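5-oxopent-3-ene-1,2,5-tricarboxylate decarboxylase (Exiguobacterium antarcticum B7, PDB 6IYM) belongs to the fumarylacetoacetate hydrolase family, binding a magnesium ion in a largely beta-sheet subunit that pairs with a second copy. Local coordinates at residues 177-182 / 271-276; 127-132 / 148-153; 72-77 / 236-241. One frame throughout, in Å; residues are numbered along the deposited sequence.

Contact 1. Residues 177-182 / 271-276. Unlike the reference sequence in segment 271-276: Q274 (reference Lys).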
loop_
_atom_site.group_PDB
_atom_site.type_symbol
_atom_site.label_atom_id
_atom_site.label_comp_id
_atom_site.label_asym_id
_atom_site.label_seq_id
_atom_site.Cartn_x
_atom_site.Cartn_y
_atom_site.Cartn_z
ATOM N N PHE A 177 -12.924 5.615 3.018
ATOM C CA PHE A 177 -12.119 6.377 4.009
ATOM C C PHE A 177 -11.037 7.257 3.357
ATOM O O PHE A 177 -10.173 7.770 4.119
ATOM C CB PHE A 177 -11.502 5.435 5.034
ATOM C CG PHE A 177 -12.412 5.040 6.169
ATOM C CD1 PHE A 177 -13.784 5.025 6.021
ATOM C CD2 PHE A 177 -11.872 4.629 7.369
ATOM C CE1 PHE A 177 -14.607 4.648 7.078
ATOM C CE2 PHE A 177 -12.687 4.252 8.428
ATOM C CZ PHE A 177 -14.060 4.267 8.278
ATOM N N CYS A 178 -11.020 7.451 2.030
ATOM C CA CYS A 178 -9.992 8.330 1.411
ATOM C C CYS A 178 -10.560 9.171 0.270
ATOM O O CYS A 178 -10.179 9.006 -0.891
ATOM C CB CYS A 178 -8.780 7.507 0.971
ATOM S SG CYS A 178 -7.301 8.527 0.767
ATOM N N PRO A 179 -11.407 10.187 0.568
ATOM C CA PRO A 179 -11.680 11.269 -0.366
ATOM C C PRO A 179 -10.380 11.841 -0.911
ATOM O O PRO A 179 -9.463 12.072 -0.129
ATOM C CB PRO A 179 -12.346 12.349 0.493
ATOM C CG PRO A 179 -13.080 11.526 1.529
ATOM C CD PRO A 179 -12.147 10.370 1.824
ATOM N N PHE A 180 -10.350 12.061 -2.218
ATOM C CA PHE A 180 -9.156 12.497 -2.961
ATOM C C PHE A 180 -9.614 13.398 -4.097
ATOM O O PHE A 180 -10.384 12.945 -4.924
ATOM C CB PHE A 180 -8.397 11.255 -3.425
ATOM C CG PHE A 180 -7.228 11.498 -4.344
ATOM C CD1 PHE A 180 -6.301 12.479 -4.064
ATOM C CD2 PHE A 180 -6.950 10.612 -5.383
ATOM C CE1 PHE A 180 -5.198 12.651 -4.886
ATOM C CE2 PHE A 180 -5.822 10.761 -6.180
ATOM C CZ PHE A 180 -4.972 11.807 -5.959
ATOM N N GLY A 181 -9.141 14.638 -4.135
ATOM C CA GLY A 181 -9.426 15.556 -5.250
ATOM C C GLY A 181 -9.494 16.986 -4.758
ATOM O O GLY A 181 -8.956 17.263 -3.679
ATOM N N PRO A 182 -10.202 17.899 -5.467
ATOM C CA PRO A 182 -10.894 17.594 -6.724
ATOM C C PRO A 182 -10.018 17.669 -7.981
ATOM O O PRO A 182 -10.425 17.246 -9.022
ATOM C CB PRO A 182 -11.918 18.715 -6.882
ATOM C CG PRO A 182 -11.312 19.891 -6.118
ATOM C CD PRO A 182 -10.438 19.288 -5.033
ATOM N N LEU A 271 -12.883 19.740 -1.321
ATOM C CA LEU A 271 -13.207 18.299 -1.340
ATOM C C LEU A 271 -14.303 18.091 -0.302
ATOM O O LEU A 271 -13.999 18.120 0.903
ATOM C CB LEU A 271 -11.935 17.505 -1.029
ATOM C CG LEU A 271 -11.992 15.987 -1.196
ATOM C CD1 LEU A 271 -12.332 15.564 -2.626
ATOM C CD2 LEU A 271 -10.665 15.383 -0.794
ATOM N N GLN A 272 -15.530 17.874 -0.765
ATOM C CA GLN A 272 -16.704 17.678 0.117
ATOM C C GLN A 272 -17.260 16.274 -0.098
ATOM O O GLN A 272 -17.477 15.888 -1.275
ATOM C CB GLN A 272 -17.762 18.736 -0.164
ATOM C CG GLN A 272 -19.029 18.568 0.671
ATOM C CD GLN A 272 -20.069 19.577 0.248
ATOM O OE1 GLN A 272 -19.783 20.767 0.116
ATOM N NE2 GLN A 272 -21.277 19.091 -0.000
ATOM N N ASN A 273 -17.496 15.587 1.026
ATOM C CA ASN A 273 -18.060 14.226 1.111
ATOM C C ASN A 273 -19.034 14.179 2.287
ATOM O O ASN A 273 -18.766 14.786 3.370
ATOM C CB ASN A 273 -16.942 13.188 1.233
ATOM C CG ASN A 273 -15.907 13.311 0.127
ATOM O OD1 ASN A 273 -14.956 14.098 0.221
ATOM N ND2 ASN A 273 -16.129 12.584 -0.957
ATOM N N GLN A 274 -20.079 13.384 2.148
ATOM C CA GLN A 274 -21.065 13.184 3.230
ATOM C C GLN A 274 -20.893 11.755 3.741
ATOM O O GLN A 274 -20.815 10.822 2.921
ATOM C CB GLN A 274 -22.460 13.497 2.676
ATOM C CG GLN A 274 -23.524 13.696 3.748
ATOM C CD GLN A 274 -24.925 13.936 3.218
ATOM O OE1 GLN A 274 -25.209 13.873 2.024
ATOM N NE2 GLN A 274 -25.830 14.211 4.137
ATOM N N VAL A 275 -20.891 11.570 5.052
ATOM C CA VAL A 275 -21.004 10.224 5.680
ATOM C C VAL A 275 -22.420 9.702 5.389
ATOM O O VAL A 275 -23.395 10.428 5.669
ATOM C CB VAL A 275 -20.648 10.295 7.174
ATOM C CG1 VAL A 275 -20.782 8.951 7.893
ATOM C CG2 VAL A 275 -19.254 10.864 7.370
ATOM N N LYS A 276 -22.549 8.519 4.785
ATOM C CA LYS A 276 -23.894 7.915 4.552
ATOM C C LYS A 276 -23.862 6.399 4.743
ATOM O O LYS A 276 -22.967 5.742 4.197
ATOM C CB LYS A 276 -24.438 8.296 3.175
ATOM C CG LYS A 276 -25.358 9.513 3.199
ATOM C CD LYS A 276 -25.826 9.987 1.845
ATOM C CE LYS A 276 -24.692 10.102 0.850
ATOM N NZ LYS A 276 -25.026 11.003 -0.279
#

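Contact 2. Residues 127-132 / 148-153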
loop_
_atom_site.group_PDB
_atom_site.type_symbol
_atom_site.label_atom_id
_atom_site.label_comp_id
_atom_site.label_asym_id
_atom_site.label_seq_id
_atom_site.Cartn_x
_atom_site.Cartn_y
_atom_site.Cartn_z
ATOM N N LEU A 127 -3.022 18.235 2.906
ATOM C CA LEU A 127 -2.334 18.525 1.627
ATOM C C LEU A 127 -1.687 17.231 1.138
ATOM O O LEU A 127 -0.965 16.600 1.918
ATOM C CB LEU A 127 -1.274 19.600 1.854
ATOM C CG LEU A 127 -0.361 19.890 0.664
ATOM C CD1 LEU A 127 -1.160 20.415 -0.509
ATOM C CD2 LEU A 127 0.728 20.881 1.068
ATOM N N ALA A 128 -1.966 16.855 -0.098
ATOM C CA ALA A 128 -1.431 15.645 -0.738
ATOM C C ALA A 128 -0.345 16.057 -1.722
ATOM O O ALA A 128 -0.646 16.891 -2.578
ATOM C CB ALA A 128 -2.525 14.921 -1.462
ATOM N N ILE A 129 0.858 15.491 -1.595
ATOM C CA ILE A 129 1.926 15.563 -2.644
ATOM C C ILE A 129 1.684 14.483 -3.709
ATOM O O ILE A 129 1.589 13.286 -3.351
ATOM C CB ILE A 129 3.325 15.384 -2.027
ATOM C CG1 ILE A 129 3.585 16.355 -0.875
ATOM C CG2 ILE A 129 4.394 15.476 -3.108
ATOM C CD1 ILE A 129 4.776 15.951 -0.013
ATOM N N ILE A 130 1.687 14.872 -4.980
ATOM C CA ILE A 130 1.592 13.952 -6.145
ATOM C C ILE A 130 2.974 13.802 -6.798
ATOM O O ILE A 130 3.459 14.766 -7.370
ATOM C CB ILE A 130 0.561 14.479 -7.141
ATOM C CG1 ILE A 130 -0.770 14.803 -6.460
ATOM C CG2 ILE A 130 0.392 13.484 -8.271
ATOM C CD1 ILE A 130 -1.520 13.581 -6.008
ATOM N N ILE A 131 3.566 12.612 -6.752
ATOM C CA ILE A 131 4.953 12.358 -7.261
ATOM C C ILE A 131 4.835 12.207 -8.775
ATOM O O ILE A 131 3.884 11.535 -9.226
ATOM C CB ILE A 131 5.564 11.122 -6.580
ATOM C CG1 ILE A 131 5.647 11.300 -5.064
ATOM C CG2 ILE A 131 6.905 10.739 -7.188
ATOM C CD1 ILE A 131 6.605 12.379 -4.621
ATOM N N GLY A 132 5.713 12.878 -9.521
ATOM C CA GLY A 132 5.661 12.899 -10.992
ATOM C C GLY A 132 6.795 12.094 -11.609
ATOM O O GLY A 132 6.675 11.720 -12.778
ATOM N N PHE A 148 4.937 16.223 -9.248
ATOM C CA PHE A 148 4.048 16.663 -10.350
ATOM C C PHE A 148 3.171 17.816 -9.837
ATOM O O PHE A 148 2.828 18.726 -10.607
ATOM C CB PHE A 148 3.171 15.509 -10.827
ATOM C CG PHE A 148 2.271 15.877 -11.968
ATOM C CD1 PHE A 148 2.779 15.995 -13.256
ATOM C CD2 PHE A 148 0.921 16.127 -11.753
ATOM C CE1 PHE A 148 1.950 16.334 -14.313
ATOM C CE2 PHE A 148 0.096 16.474 -12.814
ATOM C CZ PHE A 148 0.614 16.582 -14.085
ATOM N N GLY A 149 2.732 17.738 -8.574
ATOM C CA GLY A 149 1.771 18.716 -8.038
ATOM C C GLY A 149 1.163 18.299 -6.712
ATOM O O GLY A 149 1.797 17.525 -5.991
ATOM N N TYR A 150 -0.005 18.865 -6.396
ATOM C CA TYR A 150 -0.636 18.784 -5.058
ATOM C C TYR A 150 -2.156 18.688 -5.205
ATOM O O TYR A 150 -2.724 19.225 -6.180
ATOM C CB TYR A 150 -0.262 19.994 -4.205
ATOM C CG TYR A 150 1.204 20.309 -4.085
ATOM C CD1 TYR A 150 1.834 21.144 -4.997
ATOM C CD2 TYR A 150 1.951 19.818 -3.029
ATOM C CE1 TYR A 150 3.180 21.455 -4.875
ATOM C CE2 TYR A 150 3.296 20.125 -2.891
ATOM C CZ TYR A 150 3.913 20.948 -3.819
ATOM O OH TYR A 150 5.237 21.238 -3.664
ATOM N N SER A 151 -2.781 18.009 -4.241
ATOM C CA SER A 151 -4.251 17.815 -4.153
ATOM C C SER A 151 -4.649 17.727 -2.687
ATOM O O SER A 151 -3.824 18.038 -1.801
ATOM C CB SER A 151 -4.652 16.584 -4.952
ATOM O OG SER A 151 -6.044 16.550 -5.212
ATOM N N ILE A 152 -5.892 17.346 -2.435
ATOM C CA ILE A 152 -6.440 17.218 -1.064
ATOM C C ILE A 152 -6.732 15.747 -0.827
ATOM O O ILE A 152 -7.175 15.086 -1.747
ATOM C CB ILE A 152 -7.688 18.092 -0.877
ATOM C CG1 ILE A 152 -7.501 19.462 -1.532
ATOM C CG2 ILE A 152 -8.045 18.184 0.595
ATOM C CD1 ILE A 152 -8.710 20.379 -1.454
ATOM N N ILE A 153 -6.429 15.285 0.374
ATOM C CA ILE A 153 -6.840 13.984 0.945
ATOM C C ILE A 153 -7.616 14.286 2.225
ATOM O O ILE A 153 -7.157 15.126 2.993
ATOM C CB ILE A 153 -5.603 13.110 1.216
ATOM C CG1 ILE A 153 -5.008 12.621 -0.098
ATOM C CG2 ILE A 153 -5.927 11.961 2.148
ATOM C CD1 ILE A 153 -5.781 11.513 -0.694
#

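Contact 3. Residues 72-77 / 236-241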
loop_
_atom_site.group_PDB
_atom_site.type_symbol
_atom_site.label_atom_id
_atom_site.label_comp_id
_atom_site.label_asym_id
_atom_site.label_seq_id
_atom_site.Cartn_x
_atom_site.Cartn_y
_atom_site.Cartn_z
ATOM N N VAL A 72 -1.741 4.979 -0.519
ATOM C CA VAL A 72 -1.473 6.400 -0.157
ATOM C C VAL A 72 -0.559 6.401 1.086
ATOM O O VAL A 72 -0.884 5.734 2.096
ATOM C CB VAL A 72 -2.796 7.146 0.098
ATOM C CG1 VAL A 72 -2.541 8.572 0.551
ATOM C CG2 VAL A 72 -3.680 7.127 -1.135
ATOM N N ILE A 73 0.587 7.060 0.987
ATOM C CA ILE A 73 1.559 7.156 2.115
ATOM C C ILE A 73 1.154 8.343 2.975
ATOM O O ILE A 73 0.999 9.421 2.384
ATOM C CB ILE A 73 3.006 7.289 1.614
ATOM C CG1 ILE A 73 3.389 6.112 0.708
ATOM C CG2 ILE A 73 3.950 7.450 2.793
ATOM C CD1 ILE A 73 4.674 6.310 -0.097
ATOM N N CYS A 74 1.008 8.127 4.293
ATOM C CA CYS A 74 0.435 9.098 5.252
ATOM C C CYS A 74 1.409 9.401 6.393
ATOM O O CYS A 74 1.972 8.464 6.982
ATOM C CB CYS A 74 -0.853 8.553 5.855
ATOM S SG CYS A 74 -2.183 8.331 4.637
ATOM N N VAL A 75 1.551 10.689 6.701
ATOM C CA VAL A 75 2.362 11.206 7.828
ATOM C C VAL A 75 1.466 11.268 9.061
ATOM O O VAL A 75 0.282 11.604 8.901
ATOM C CB VAL A 75 2.978 12.571 7.472
ATOM C CG1 VAL A 75 3.765 13.150 8.651
ATOM C CG2 VAL A 75 3.871 12.433 6.246
ATOM N N GLY A 76 2.013 10.968 10.242
ATOM C CA GLY A 76 1.292 11.099 11.531
ATOM C C GLY A 76 1.211 12.566 11.963
ATOM O O GLY A 76 1.199 13.454 11.097
ATOM N N LYS A 77 1.189 12.849 13.260
ATOM C CA LYS A 77 1.166 14.241 13.798
ATOM C C LYS A 77 2.251 15.071 13.097
ATOM O O LYS A 77 3.449 14.759 13.262
ATOM C CB LYS A 77 1.413 14.218 15.313
ATOM C CG LYS A 77 0.174 14.007 16.165
ATOM C CD LYS A 77 -0.763 12.937 15.645
ATOM C CE LYS A 77 -2.120 12.982 16.307
ATOM N NZ LYS A 77 -3.045 11.999 15.702
ATOM N N VAL A 236 0.990 9.176 -3.904
ATOM C CA VAL A 236 0.225 10.227 -3.170
ATOM C C VAL A 236 0.735 10.246 -1.728
ATOM O O VAL A 236 0.593 9.239 -1.019
ATOM C CB VAL A 236 -1.296 9.987 -3.212
ATOM C CG1 VAL A 236 -2.079 11.096 -2.516
ATOM C CG2 VAL A 236 -1.806 9.822 -4.629
ATOM N N ILE A 237 1.290 11.364 -1.284
ATOM C CA ILE A 237 1.769 11.476 0.115
ATOM C C ILE A 237 0.862 12.465 0.842
ATOM O O ILE A 237 0.856 13.680 0.465
ATOM C CB ILE A 237 3.261 11.860 0.138
ATOM C CG1 ILE A 237 4.066 10.938 -0.773
ATOM C CG2 ILE A 237 3.793 11.840 1.567
ATOM C CD1 ILE A 237 5.519 11.292 -0.901
ATOM N N ALA A 238 0.163 11.987 1.868
ATOM C CA ALA A 238 -0.716 12.810 2.716
ATOM C C ALA A 238 0.144 13.400 3.843
ATOM O O ALA A 238 0.702 12.616 4.580
ATOM C CB ALA A 238 -1.848 11.977 3.222
ATOM N N THR A 239 0.234 14.738 3.968
ATOM C CA THR A 239 1.318 15.421 4.726
ATOM C C THR A 239 0.883 15.790 6.142
ATOM O O THR A 239 1.616 16.574 6.778
ATOM C CB THR A 239 1.868 16.629 3.962
ATOM O OG1 THR A 239 0.799 17.535 3.723
ATOM C CG2 THR A 239 2.487 16.243 2.632
ATOM N N GLY A 240 -0.200 15.185 6.634
ATOM C CA GLY A 240 -0.734 15.376 7.998
ATOM C C GLY A 240 -1.837 16.427 8.015
ATOM O O GLY A 240 -2.105 17.031 6.964
ATOM N N THR A 241 -2.400 16.698 9.186
ATOM C CA THR A 241 -3.651 17.445 9.381
ATOM C C THR A 241 -3.461 18.504 10.450
ATOM O O THR A 241 -2.754 18.274 11.424
ATOM C CB THR A 241 -4.759 16.447 9.710
ATOM O OG1 THR A 241 -5.964 17.136 9.369
ATOM C CG2 THR A 241 -4.739 15.961 11.146
#

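Contact 1. Residues 177-182 / 271-276
Packing between two beta-sheets of the fumarylacetoacetate hydrolase fold is illustrated here by P179, L271 and N273, where strand 178-186 of the larger mixed sheet lies against strand 269-276 of the smaller one. The short segments run 149° apart in direction and their axes stay 7.5 Å from each other, too far for backbone pairing, so the strands meet through side chains resting on side chains and on backbone. L271 does most of the filling. With CG anti to its backbone N (chi1 -171°), it reaches across and splits its two methyls along the opposing chain: CD2 lies 3.7 Å from CB of P179, while CD1 rests 3.6 Å from the backbone N of G181. That glycine has backbone angles at which a side chain would jam against the preceding carbonyl, and the peptide that follows it, leading into P182, is cis; the strand turns a corner there, beside L271. The F180 side chain leaves on the side away from L271, where its ring meets Y66 edge-to-face. N273 is the other side chain that reaches across, its carboxamide crossing the P179 ring obliquely. Its ND2 is spoken for by the carbonyls of D109 and G106, which fixes the rotation of the amide and leaves the oxygen turned to the proline: OD1 of N273 sits 3.2 Å from CB and 3.4 Å from CG of P179.

Contact 2. Residues 127-132 / 148-153
A classic beta bulge interrupts the antiparallel pairing of strands 121-131 and 147-158 in the large mixed sheet, where F148 and G149 both face I130. The carbonyl oxygen of I130 is gripped twice: F148 N donates to it at 2.8 Å, and G149 N reaches the same atom at a longer 3.3 Å, in the carbonyl plane and on a lone pair. I130 N returns a bond to G149 O at 2.8 Å, and beyond the bulge A128 and S151 exchange two. Around the bonds, apolar side chains line both faces. On the face of L127, I129 and Y150, the leucine and tyrosine side chains cross, CD1 of L127 lying 3.8 Å from CB of Y150; the tyrosine CG stands anti to its carbonyl carbon (chi1 -52°), which carries the ring toward I129, CE2 of Y150 coming 4.3 Å from CG1 of I129. Helix 218-225 covers this side through V218 and L222. On the other face the small A128 admits its neighbour, CB meeting CG1 of I153 at 3.6 Å, while F180 of strand 178-186 packs on I130 and I153. S151 also points there, and its OG is bonded to the carbonyl of V183 in that next strand. The chemistry implies a division of labour: A128, I130, G149 and S151 bond across the pair, L127, I129 and I152 bond to the neighbouring strands and to the loop after 236-238, and the bulge lets one carbonyl serve two amides in a seam whose residues, apart from the partly exposed F148, are buried.

Contact 3. Residues 72-77 / 236-241
Parallel pairing joins strand 72-75 to strand 236-238 within the large mixed sheet of the fold, and the contact passes from a tight, bonded strand region to a looser loop end. In the tight part I73 sits astride its partner: its N donates to V236 O at 3.0 Å, and its O accepts from A238 N at 2.7 Å. V75 N then takes A238 O, also at 3.0 Å. The side chains close in on both faces. On one, C74 SG approaches CB of A238 at 3.9 Å; at the start of the strands, CG1 of V72, anti to its backbone N (chi1 177°), meets CG1 of V236 at 4.0 Å. On the other face lie I73 and I237, the former also packed on F169 of the second subunit, the latter on I221 of helix 218-225. Past A238 the cross-strand bonds stop. V75 still leans on the backbone of T239, but G76 is partly exposed and K77, fully at the surface, makes no contact with 236-241. The second chain segment turns instead toward strand 121-131, which carries two of the magnesium ligands: T241 OG1 bonds to G125 O, and G240 N to a carboxylate oxygen of E126, one of those ligands. What remains between the loops is backbone packing, CA of G240 lying 4.1 Å from O of G76.

In the fold
All three contacts reach the large mixed sheet, contact 1 through 177-182 only. Contacts 2 and 3 have centres 11 Å apart and are joined because strands 121-131 and 236-238 are neighbours in the sheet: I129 N lies 2.7 Å from I237 O, and L127 O lies at the same distance from OG1 of T239. Contact 1, with its centre 16 Å from each of the others, joins contact 2 where G181 N stands 3.1 Å from I152 O, and CZ of F180 packs 4.0 Å from CG2 of V236 in contact 3. The magnesium ion, held by E124, E126 and D155, lies about 5 Å from G240, 7 Å from the I153 side chain and 11 Å from that of P179, so contact 3 is the nearest to the metal.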